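Local coordinates for protein alginate lyase A1-II' (Sphingomonas sp. A1, PDB 2CWS) that probably depolymerises alginate by lyase action, as the alginate lyase domain of a longer protein of polysaccharide lyase family 7, at residues K16-D21 and Y65-L70; A22-I27 and G58-S63; A202-Q207 and G214-K219; A53-G58 and V206-S211. One frame throughout, in Å; residues are numbered along the deposited sequence.

Overall arrangement
The four contacts illustrate how a β-sandwich of the concanavalin type joins its two antiparallel sheets. Interaction 1 pairs strands 15-18 and 67-72, and interaction 2, with its centre about 7 Å from it, joins the connection that follows strand 15-18 to the loop that leads into strand 67-72, falling between its two segments in sequence. Interaction 3 packs strand 204-206, a neighbour of 67-72 in the same sheet, against strand 215-228 of the other sheet. Interaction 4, about 9 Å from interaction 3, ties the end of strand 49-54, next to 215-228, to the loop after 204-206. Interactions 1 and 3 both reach one sulfate, probably from the crystallisation liquor, which may mark a pocket.

Interaction 1 of 4, residues K16-D21 and Y65-L70; sequences KLQLPD and YPRSEL. With SO4 (sulfate ion), chain B; SO4 (sulfate ion), chain C.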
# COMPACT_ATOMS: atom_id res chain seq x y z
N LYS A 16 -2.37 6.21 -9.10
CA LYS A 16 -2.47 7.63 -8.74
C LYS A 16 -1.81 7.79 -7.38
O LYS A 16 -1.62 6.80 -6.64
CB LYS A 16 -3.91 8.16 -8.74
CG LYS A 16 -4.80 7.56 -7.67
CD LYS A 16 -6.19 8.20 -7.70
CE LYS A 16 -7.12 7.56 -6.68
NZ LYS A 16 -8.39 8.31 -6.60
N LEU A 17 -1.42 9.01 -7.02
CA LEU A 17 -0.72 9.27 -5.79
C LEU A 17 -1.57 10.11 -4.85
O LEU A 17 -2.12 11.14 -5.27
CB LEU A 17 0.59 10.05 -6.11
CG LEU A 17 1.42 10.54 -4.90
CD1 LEU A 17 1.98 9.40 -4.06
CD2 LEU A 17 2.54 11.41 -5.44
N GLN A 18 -1.66 9.69 -3.60
CA GLN A 18 -2.38 10.39 -2.54
C GLN A 18 -1.36 11.02 -1.61
O GLN A 18 -0.43 10.32 -1.14
CB GLN A 18 -3.30 9.37 -1.82
CG GLN A 18 -4.34 8.82 -2.76
CD GLN A 18 -5.12 7.67 -2.21
OE1 GLN A 18 -4.53 6.84 -1.48
NE2 GLN A 18 -6.39 7.58 -2.56
N LEU A 19 -1.55 12.31 -1.33
CA LEU A 19 -0.57 13.10 -0.57
C LEU A 19 -1.01 13.44 0.82
O LEU A 19 -2.21 13.45 1.13
CB LEU A 19 -0.31 14.42 -1.35
CG LEU A 19 0.35 14.21 -2.72
CD1 LEU A 19 0.35 15.59 -3.44
CD2 LEU A 19 1.72 13.64 -2.61
N PRO A 20 -0.06 13.84 1.66
CA PRO A 20 -0.36 14.22 3.05
C PRO A 20 -0.36 15.72 3.27
O PRO A 20 -0.19 16.18 4.40
CB PRO A 20 0.81 13.58 3.81
CG PRO A 20 1.97 13.78 2.88
CD PRO A 20 1.40 13.65 1.49
N ASP A 21 -0.56 16.49 2.20
CA ASP A 21 -0.80 17.93 2.40
C ASP A 21 -2.14 18.11 3.08
O ASP A 21 -2.94 17.16 3.23
CB ASP A 21 -0.69 18.65 1.05
CG ASP A 21 -1.77 18.23 0.06
OD1 ASP A 21 -2.30 19.11 -0.67
OD2 ASP A 21 -2.10 17.06 -0.01
N TYR A 65 -4.85 8.80 9.79
CA TYR A 65 -3.39 8.87 9.62
C TYR A 65 -3.03 9.41 8.24
O TYR A 65 -3.73 9.14 7.25
CB TYR A 65 -2.75 7.49 9.77
CG TYR A 65 -2.87 6.87 11.14
CD1 TYR A 65 -3.71 5.77 11.36
CD2 TYR A 65 -2.19 7.36 12.24
CE1 TYR A 65 -3.84 5.19 12.61
CE2 TYR A 65 -2.27 6.78 13.50
CZ TYR A 65 -3.11 5.68 13.68
OH TYR A 65 -3.22 5.09 14.90
N PRO A 66 -1.94 10.16 8.14
CA PRO A 66 -1.55 10.75 6.84
C PRO A 66 -0.74 9.76 5.98
O PRO A 66 -0.16 8.77 6.50
CB PRO A 66 -0.65 11.93 7.29
CG PRO A 66 0.01 11.38 8.55
CD PRO A 66 -1.05 10.55 9.23
N ARG A 67 -0.70 10.03 4.69
CA ARG A 67 0.00 9.13 3.76
C ARG A 67 0.59 9.92 2.60
O ARG A 67 0.05 10.93 2.15
CB ARG A 67 -0.93 8.05 3.22
CG ARG A 67 -1.91 8.56 2.15
CD ARG A 67 -3.00 7.55 1.92
NE ARG A 67 -4.01 7.51 3.00
CZ ARG A 67 -4.62 6.46 3.49
NH1 ARG A 67 -4.23 5.21 3.18
NH2 ARG A 67 -5.61 6.66 4.37
N SER A 68 1.65 9.32 2.06
CA SER A 68 2.11 9.59 0.68
C SER A 68 2.11 8.18 0.05
O SER A 68 2.99 7.39 0.40
CB SER A 68 3.49 10.23 0.67
OG SER A 68 3.88 10.41 -0.67
N GLU A 69 1.08 7.86 -0.74
CA GLU A 69 0.81 6.46 -1.04
C GLU A 69 0.21 6.36 -2.46
O GLU A 69 -0.67 7.15 -2.80
CB GLU A 69 -0.11 5.86 0.02
CG GLU A 69 -0.27 4.33 -0.03
CD GLU A 69 -1.23 3.80 1.00
OE1 GLU A 69 -2.26 4.45 1.29
OE2 GLU A 69 -0.97 2.68 1.53
N LEU A 70 0.68 5.37 -3.22
CA LEU A 70 0.10 5.08 -4.51
C LEU A 70 -1.12 4.19 -4.35
O LEU A 70 -1.18 3.32 -3.48
CB LEU A 70 1.13 4.34 -5.41
CG LEU A 70 2.37 5.10 -5.74
CD1 LEU A 70 3.37 4.22 -6.46
CD2 LEU A 70 2.07 6.38 -6.59
S SO4 B . -7.17 3.24 5.05
O1 SO4 B . -6.12 3.03 3.89
O2 SO4 B . -8.42 2.56 4.79
O3 SO4 B . -6.66 2.73 6.27
O4 SO4 B . -7.45 4.67 5.17
S SO4 C . -10.44 6.37 -4.04
O1 SO4 C . -8.93 5.95 -3.95
O2 SO4 C . -10.60 7.19 -5.19
O3 SO4 C . -11.27 5.26 -4.07
O4 SO4 C . -10.57 7.08 -2.76
O HOH W 1 -2.98 11.70 3.74
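L17 and Q18 pair with L70 and E69 in the antiparallel sheet of the β-sandwich, an arrangement that shows how one strand pair can serve two different faces. The strand segments 16-18 and 67-70 run antiparallel, their N-to-C directions 167° apart. Q18 and E69 form the hydrogen-bonded pair: Q18 N gives to E69 O at 2.8 Å, and E69 N returns a bond to Q18 O. L17 and L70 form the non-hydrogen-bonded pair, and their side chains meet on the inner, apolar face, L17 CD1 lying 3.9 Å from L70 CD2. Beyond the paired strands P20 lays its ring carbons over R67 O, and a water links L19 O to R67 N.

The other face is polar. Q18 and R67 lie side by side and point the same way, with R67 CD 3.8 Å from Q18 OE1 and their planar groups turned 64° apart. K201 also reaches Q18 OE1, and it forms a second salt bridge to E69 OE1. The R67 chain bends at chi3 (75°, placing NE); its guanidinium meets E69 and a sulfate, while Y205 offers it a cation-pi partner. E69 OE1 is met on its syn side by R67 NH1 at 2.8 Å, close to the guanidinium plane. The sulfate, probably a crystallisation ion and also bound by H112 and Y205, takes R67 NH1 on O1 at 3.0 Å and R67 NH2 on O4 at 2.8 Å.

Interaction 2 of 4, residues A22-I27 and G58-S63; sequences ANTTEI and GTTANS
A22 and G58 bring their backbones within 4.2 Å, CA to CA, where two surface connections pass each other, one leading from strand 15-18 to strand 26-27 and the other from strand 49-54 to strand 67-72. T24 takes up a left-handed backbone conformation (phi 43°, psi 57°), and its side chain faces the second segment. There the chain turns back in a type I turn from T60 to S63, closed by S63 N to T60 O.

T24 carries the contact through its methyl. CG2 presses on the peptide between G58 and T59, 3.3 Å from G58 C and 3.4 Å from T59 N, an approach onto bare backbone, since G58 has no side chain. T24 CB also meets the methyl of T60, CG2, at 4.2 Å. The chi1 of 60° sets T24 OG1 between its own N and carbonyl carbon, from where it reaches a water at 2.6 Å; that water donates to T59 O at 2.7 Å. T60 OG1 makes a weak bond to R67.

Because the two segments share no direct hydrogen bond, methyl-to-peptide packing and one bridging water join them, a modest junction at the surface of the sandwich.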
# COMPACT_ATOMS: atom_id res chain seq x y z
N ALA A 22 -2.44 19.36 3.50
CA ALA A 22 -3.66 19.60 4.27
C ALA A 22 -4.91 19.12 3.56
O ALA A 22 -5.84 18.62 4.21
CB ALA A 22 -3.80 21.06 4.66
N ASN A 23 -4.94 19.31 2.24
CA ASN A 23 -6.13 19.00 1.46
C ASN A 23 -6.06 17.59 0.86
O ASN A 23 -6.91 17.27 0.03
CB ASN A 23 -6.49 20.10 0.47
CG ASN A 23 -6.87 21.40 1.19
OD1 ASN A 23 -5.97 22.26 1.23
ND2 ASN A 23 -8.09 21.57 1.69
N THR A 24 -5.10 16.76 1.24
CA THR A 24 -4.92 15.39 0.76
C THR A 24 -5.11 15.32 -0.77
O THR A 24 -5.93 14.57 -1.31
CB THR A 24 -5.79 14.35 1.49
OG1 THR A 24 -7.18 14.60 1.36
CG2 THR A 24 -5.43 14.36 2.97
N THR A 25 -4.31 16.11 -1.44
CA THR A 25 -4.32 16.18 -2.91
C THR A 25 -3.95 14.85 -3.55
O THR A 25 -3.13 14.12 -3.00
CB THR A 25 -3.30 17.28 -3.30
OG1 THR A 25 -3.74 18.52 -2.72
CG2 THR A 25 -3.20 17.46 -4.82
N GLU A 26 -4.57 14.58 -4.69
CA GLU A 26 -4.22 13.44 -5.45
C GLU A 26 -3.58 13.87 -6.78
O GLU A 26 -4.04 14.85 -7.40
CB GLU A 26 -5.44 12.56 -5.81
CG GLU A 26 -6.06 11.98 -4.52
CD GLU A 26 -7.14 10.96 -4.84
OE1 GLU A 26 -7.44 10.11 -4.00
OE2 GLU A 26 -7.67 10.93 -5.98
N ILE A 27 -2.55 13.15 -7.18
CA ILE A 27 -1.85 13.38 -8.45
C ILE A 27 -2.21 12.23 -9.39
O ILE A 27 -2.07 11.07 -9.06
CB ILE A 27 -0.32 13.43 -8.27
CG1 ILE A 27 0.12 14.41 -7.17
CG2 ILE A 27 0.37 13.76 -9.59
CD1 ILE A 27 -0.34 15.87 -7.37
N GLY A 58 -2.45 16.01 6.32
CA GLY A 58 -3.86 15.79 6.13
C GLY A 58 -4.23 14.33 6.04
O GLY A 58 -3.34 13.52 5.64
N THR A 59 -5.46 14.02 6.37
CA THR A 59 -5.89 12.60 6.36
C THR A 59 -7.09 12.52 5.44
O THR A 59 -7.86 13.48 5.28
CB THR A 59 -6.23 12.10 7.77
OG1 THR A 59 -7.33 12.86 8.24
CG2 THR A 59 -5.02 12.31 8.63
N THR A 60 -7.19 11.36 4.76
CA THR A 60 -8.30 11.14 3.86
C THR A 60 -9.55 10.92 4.67
O THR A 60 -9.56 10.73 5.90
CB THR A 60 -8.05 9.97 2.90
OG1 THR A 60 -7.70 8.80 3.66
CG2 THR A 60 -6.85 10.33 2.01
N ALA A 61 -10.69 10.87 3.96
CA ALA A 61 -11.97 10.98 4.65
C ALA A 61 -12.21 9.89 5.67
O ALA A 61 -12.90 10.19 6.65
CB ALA A 61 -13.07 10.90 3.57
N ASN A 62 -11.70 8.67 5.45
CA ASN A 62 -12.02 7.67 6.47
C ASN A 62 -10.77 7.19 7.18
O ASN A 62 -10.70 6.03 7.63
CB ASN A 62 -12.74 6.49 5.80
CG ASN A 62 -14.08 6.89 5.20
OD1 ASN A 62 -15.03 7.35 5.85
ND2 ASN A 62 -14.19 6.70 3.88
N SER A 63 -9.77 8.07 7.31
CA SER A 63 -8.61 7.65 8.04
C SER A 63 -8.15 8.66 9.09
O SER A 63 -8.42 9.84 8.91
CB SER A 63 -7.50 7.36 7.00
OG SER A 63 -6.22 7.20 7.66
O HOH W 2 -8.75 15.08 3.36

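Interaction 3 of 4, residues A202-Q207 and G214-K219; sequences AGNYVQ and GSAIAK. With SO4 (sulfate ion), chain B.
N204, A216 and A218 bury most of the surface where the two sheets of the β-sandwich face each other, a compact example of layers packed through small residues. Strand segments 204-206 and 215-219 belong to different sheets; their axes approach to 7.5 Å and run antiparallel, N-to-C directions 157° apart. N204 CG, anti to the backbone N (chi1 178°), carries the amide toward A216, whose methyl lies near the amide plane off its outer edge, N204 CG 4.0 Å from A216 CB. One carbon back, N204 CB rests against A218 CB, also at 4.0 Å, and G203 O approaches the same methyl. V206 extends the row, its CG2 branch touching A216 CB at 4.0 Å. F51 and I106 continue this interior round N204.

Y205, between the two inward residues, points away from the facing strand. Q207 NE2 sits 3.3 Å above the centre of its ring, and the same nitrogen donates to Y205 O at 3.0 Å.

Alternation along one short strand thus divides the chemistry: alanine methyls let the sheets lie close on the inner side, while, away from the facing sheet, Y205 OH binds O3 of a sulfate, probably left from crystallisation, at 2.7 Å.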
# COMPACT_ATOMS: atom_id res chain seq x y z
N ALA A 202 0.72 1.12 -2.42
CA ALA A 202 2.13 1.00 -2.02
C ALA A 202 2.65 2.39 -1.76
O ALA A 202 2.44 3.31 -2.57
CB ALA A 202 2.96 0.34 -3.12
N GLY A 203 3.40 2.54 -0.65
CA GLY A 203 4.02 3.83 -0.37
C GLY A 203 4.30 3.98 1.11
O GLY A 203 5.01 3.13 1.68
N ASN A 204 3.74 5.04 1.72
CA ASN A 204 4.14 5.40 3.10
C ASN A 204 2.89 5.93 3.78
O ASN A 204 2.53 7.09 3.67
CB ASN A 204 5.22 6.46 3.03
CG ASN A 204 5.70 6.96 4.37
OD1 ASN A 204 6.52 7.96 4.35
ND2 ASN A 204 5.25 6.43 5.44
N TYR A 205 2.23 5.05 4.57
CA TYR A 205 0.99 5.39 5.26
C TYR A 205 1.39 5.41 6.75
O TYR A 205 1.64 4.36 7.35
CB TYR A 205 -0.05 4.35 4.92
CG TYR A 205 -1.40 4.49 5.62
CD1 TYR A 205 -1.91 5.71 6.04
CD2 TYR A 205 -2.16 3.34 5.77
CE1 TYR A 205 -3.17 5.78 6.62
CE2 TYR A 205 -3.42 3.39 6.35
CZ TYR A 205 -3.90 4.61 6.81
OH TYR A 205 -5.15 4.72 7.36
N VAL A 206 1.51 6.60 7.30
CA VAL A 206 2.24 6.77 8.57
C VAL A 206 1.34 6.52 9.77
O VAL A 206 0.37 7.25 9.96
CB VAL A 206 2.78 8.21 8.63
CG1 VAL A 206 3.65 8.39 9.88
CG2 VAL A 206 3.57 8.58 7.36
N GLN A 207 1.69 5.49 10.58
CA GLN A 207 0.81 5.16 11.71
C GLN A 207 1.22 5.94 12.96
O GLN A 207 1.57 5.42 14.00
CB GLN A 207 0.78 3.63 11.99
CG GLN A 207 0.45 2.85 10.69
CD GLN A 207 -0.89 3.18 10.14
OE1 GLN A 207 -1.96 2.92 10.71
NE2 GLN A 207 -0.90 3.82 8.94
N GLY A 214 6.94 13.63 14.16
CA GLY A 214 7.96 13.75 13.14
C GLY A 214 7.45 13.35 11.76
O GLY A 214 6.44 13.93 11.29
N SER A 215 8.10 12.38 11.15
CA SER A 215 7.71 12.05 9.76
C SER A 215 8.39 10.73 9.39
O SER A 215 9.32 10.28 10.05
CB SER A 215 8.13 13.16 8.80
OG SER A 215 9.56 13.32 8.75
N ALA A 216 7.94 10.16 8.29
CA ALA A 216 8.51 8.91 7.80
C ALA A 216 8.95 9.03 6.35
O ALA A 216 8.43 9.87 5.59
CB ALA A 216 7.49 7.77 7.91
N ILE A 217 9.90 8.18 5.99
CA ILE A 217 10.38 8.04 4.62
C ILE A 217 10.37 6.56 4.27
O ILE A 217 10.98 5.77 4.99
CB ILE A 217 11.80 8.58 4.44
CG1 ILE A 217 11.90 10.08 4.79
CG2 ILE A 217 12.30 8.31 3.02
CD1 ILE A 217 13.35 10.58 4.91
N ALA A 218 9.72 6.23 3.15
CA ALA A 218 9.80 4.88 2.60
C ALA A 218 10.24 4.99 1.14
O ALA A 218 9.94 6.00 0.48
CB ALA A 218 8.46 4.15 2.67
N LYS A 219 10.94 3.97 0.66
CA LYS A 219 11.46 3.92 -0.68
C LYS A 219 11.04 2.68 -1.42
O LYS A 219 10.91 1.59 -0.79
CB LYS A 219 13.02 3.90 -0.64
CG LYS A 219 13.59 5.26 -0.35
CD LYS A 219 15.14 5.22 -0.30
CE LYS A 219 15.69 6.64 -0.34
NZ LYS A 219 17.20 6.64 -0.37
S SO4 B . -7.17 3.24 5.05
O1 SO4 B . -6.12 3.03 3.89
O2 SO4 B . -8.42 2.56 4.79
O3 SO4 B . -6.66 2.73 6.27
O4 SO4 B . -7.45 4.67 5.17

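Interaction 4 of 4, residues A53-G58 and V206-S211; sequences APTTGG and VQDNTS
T55 and D208 cross obliquely where the end of strand 49-54 meets the loop after strand 204-206, and the two branches of T55 do different work. Its methyl lies over the carboxylate, T55 CG2 being 3.6 Å from D208 CG, and also packs near D208 O. Its hydroxyl is placed by a chi1 of 62° between the backbone N and the carbonyl carbon, and T55 OG1 donates to T210 O at 2.7 Å, in the plane of that carbonyl. G214 O is a second, weak partner of the same OG1, and a water joins OG1 to S211 O.

The loop is braced from within by an Asx turn. D208 OD2 accepts T210 N at 2.9 Å, nearly along its C-O axis, and T210 OG1 at 2.7 Å on its syn lone pair. S103 N occupies the other oxygen, OD1. On the opposing segment a type I turn from P54 to G57 carries T55 at its first corner; T55 O receives a CA-H...O contact from N209 CA at 3.2 Å. Toward the interior A53 CB meets the V206 CG2 branch at 3.6 Å, and at the surface T56 CG2 lies by S211 O.

D208 O, covered by T55 carbons, has no hydrogen-bond partner in the model, so the junction sets one unpaired buried carbonyl against a direct threonine bond and an internally fixed carboxylate.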
# COMPACT_ATOMS: atom_id res chain seq x y z
N ALA A 53 6.16 11.71 4.44
CA ALA A 53 4.90 12.25 4.99
C ALA A 53 5.09 12.61 6.45
O ALA A 53 5.62 11.79 7.22
CB ALA A 53 3.75 11.24 4.87
N PRO A 54 4.65 13.78 6.87
CA PRO A 54 4.71 14.19 8.27
C PRO A 54 3.51 13.69 9.05
O PRO A 54 2.40 13.54 8.52
CB PRO A 54 4.68 15.74 8.15
CG PRO A 54 3.77 15.97 6.97
CD PRO A 54 4.10 14.87 5.97
N THR A 55 3.70 13.50 10.36
CA THR A 55 2.62 12.98 11.21
C THR A 55 1.46 13.96 11.34
O THR A 55 0.35 13.50 11.65
CB THR A 55 3.10 12.58 12.62
OG1 THR A 55 3.61 13.74 13.28
CG2 THR A 55 4.21 11.51 12.50
N THR A 56 1.71 15.23 11.06
CA THR A 56 0.64 16.25 11.12
C THR A 56 -0.03 16.46 9.77
O THR A 56 -0.81 17.42 9.63
CB THR A 56 1.25 17.57 11.63
OG1 THR A 56 2.39 17.81 10.75
CG2 THR A 56 1.72 17.46 13.05
N GLY A 57 0.22 15.61 8.81
CA GLY A 57 -0.35 15.77 7.48
C GLY A 57 -1.89 15.59 7.48
O GLY A 57 -2.52 15.10 8.39
N GLY A 58 -2.45 16.01 6.32
CA GLY A 58 -3.86 15.79 6.13
C GLY A 58 -4.23 14.33 6.04
O GLY A 58 -3.34 13.52 5.64
N VAL A 206 1.51 6.60 7.30
CA VAL A 206 2.24 6.77 8.57
C VAL A 206 1.34 6.52 9.77
O VAL A 206 0.37 7.25 9.96
CB VAL A 206 2.78 8.21 8.63
CG1 VAL A 206 3.65 8.39 9.88
CG2 VAL A 206 3.57 8.58 7.36
N GLN A 207 1.69 5.49 10.58
CA GLN A 207 0.81 5.16 11.71
C GLN A 207 1.22 5.94 12.96
O GLN A 207 1.57 5.42 14.00
CB GLN A 207 0.78 3.63 11.99
CG GLN A 207 0.45 2.85 10.69
CD GLN A 207 -0.89 3.18 10.14
OE1 GLN A 207 -1.96 2.92 10.71
NE2 GLN A 207 -0.90 3.82 8.94
N ASP A 208 1.17 7.25 12.80
CA ASP A 208 1.45 8.24 13.85
C ASP A 208 0.82 9.53 13.36
O ASP A 208 1.15 9.99 12.27
CB ASP A 208 2.93 8.41 14.06
CG ASP A 208 3.35 9.30 15.20
OD1 ASP A 208 4.45 9.05 15.79
OD2 ASP A 208 2.59 10.23 15.51
N ASN A 209 -0.13 10.08 14.13
CA ASN A 209 -0.75 11.37 13.73
C ASN A 209 -0.50 12.46 14.79
O ASN A 209 -1.23 13.42 14.85
CB ASN A 209 -2.25 11.24 13.47
CG ASN A 209 -3.01 10.72 14.62
OD1 ASN A 209 -4.25 10.46 14.42
ND2 ASN A 209 -2.47 10.59 15.80
N THR A 210 0.49 12.21 15.65
CA THR A 210 0.68 13.06 16.81
C THR A 210 1.38 14.36 16.44
O THR A 210 2.10 14.51 15.42
CB THR A 210 1.51 12.35 17.88
OG1 THR A 210 2.85 12.14 17.40
CG2 THR A 210 0.90 10.99 18.32
N SER A 211 1.23 15.34 17.32
CA SER A 211 1.88 16.63 17.09
C SER A 211 3.38 16.58 16.90
O SER A 211 3.91 17.30 16.03
CB SER A 211 1.69 17.54 18.35
OG SER A 211 0.31 17.78 18.43
O HOH W 3 5.58 16.21 14.08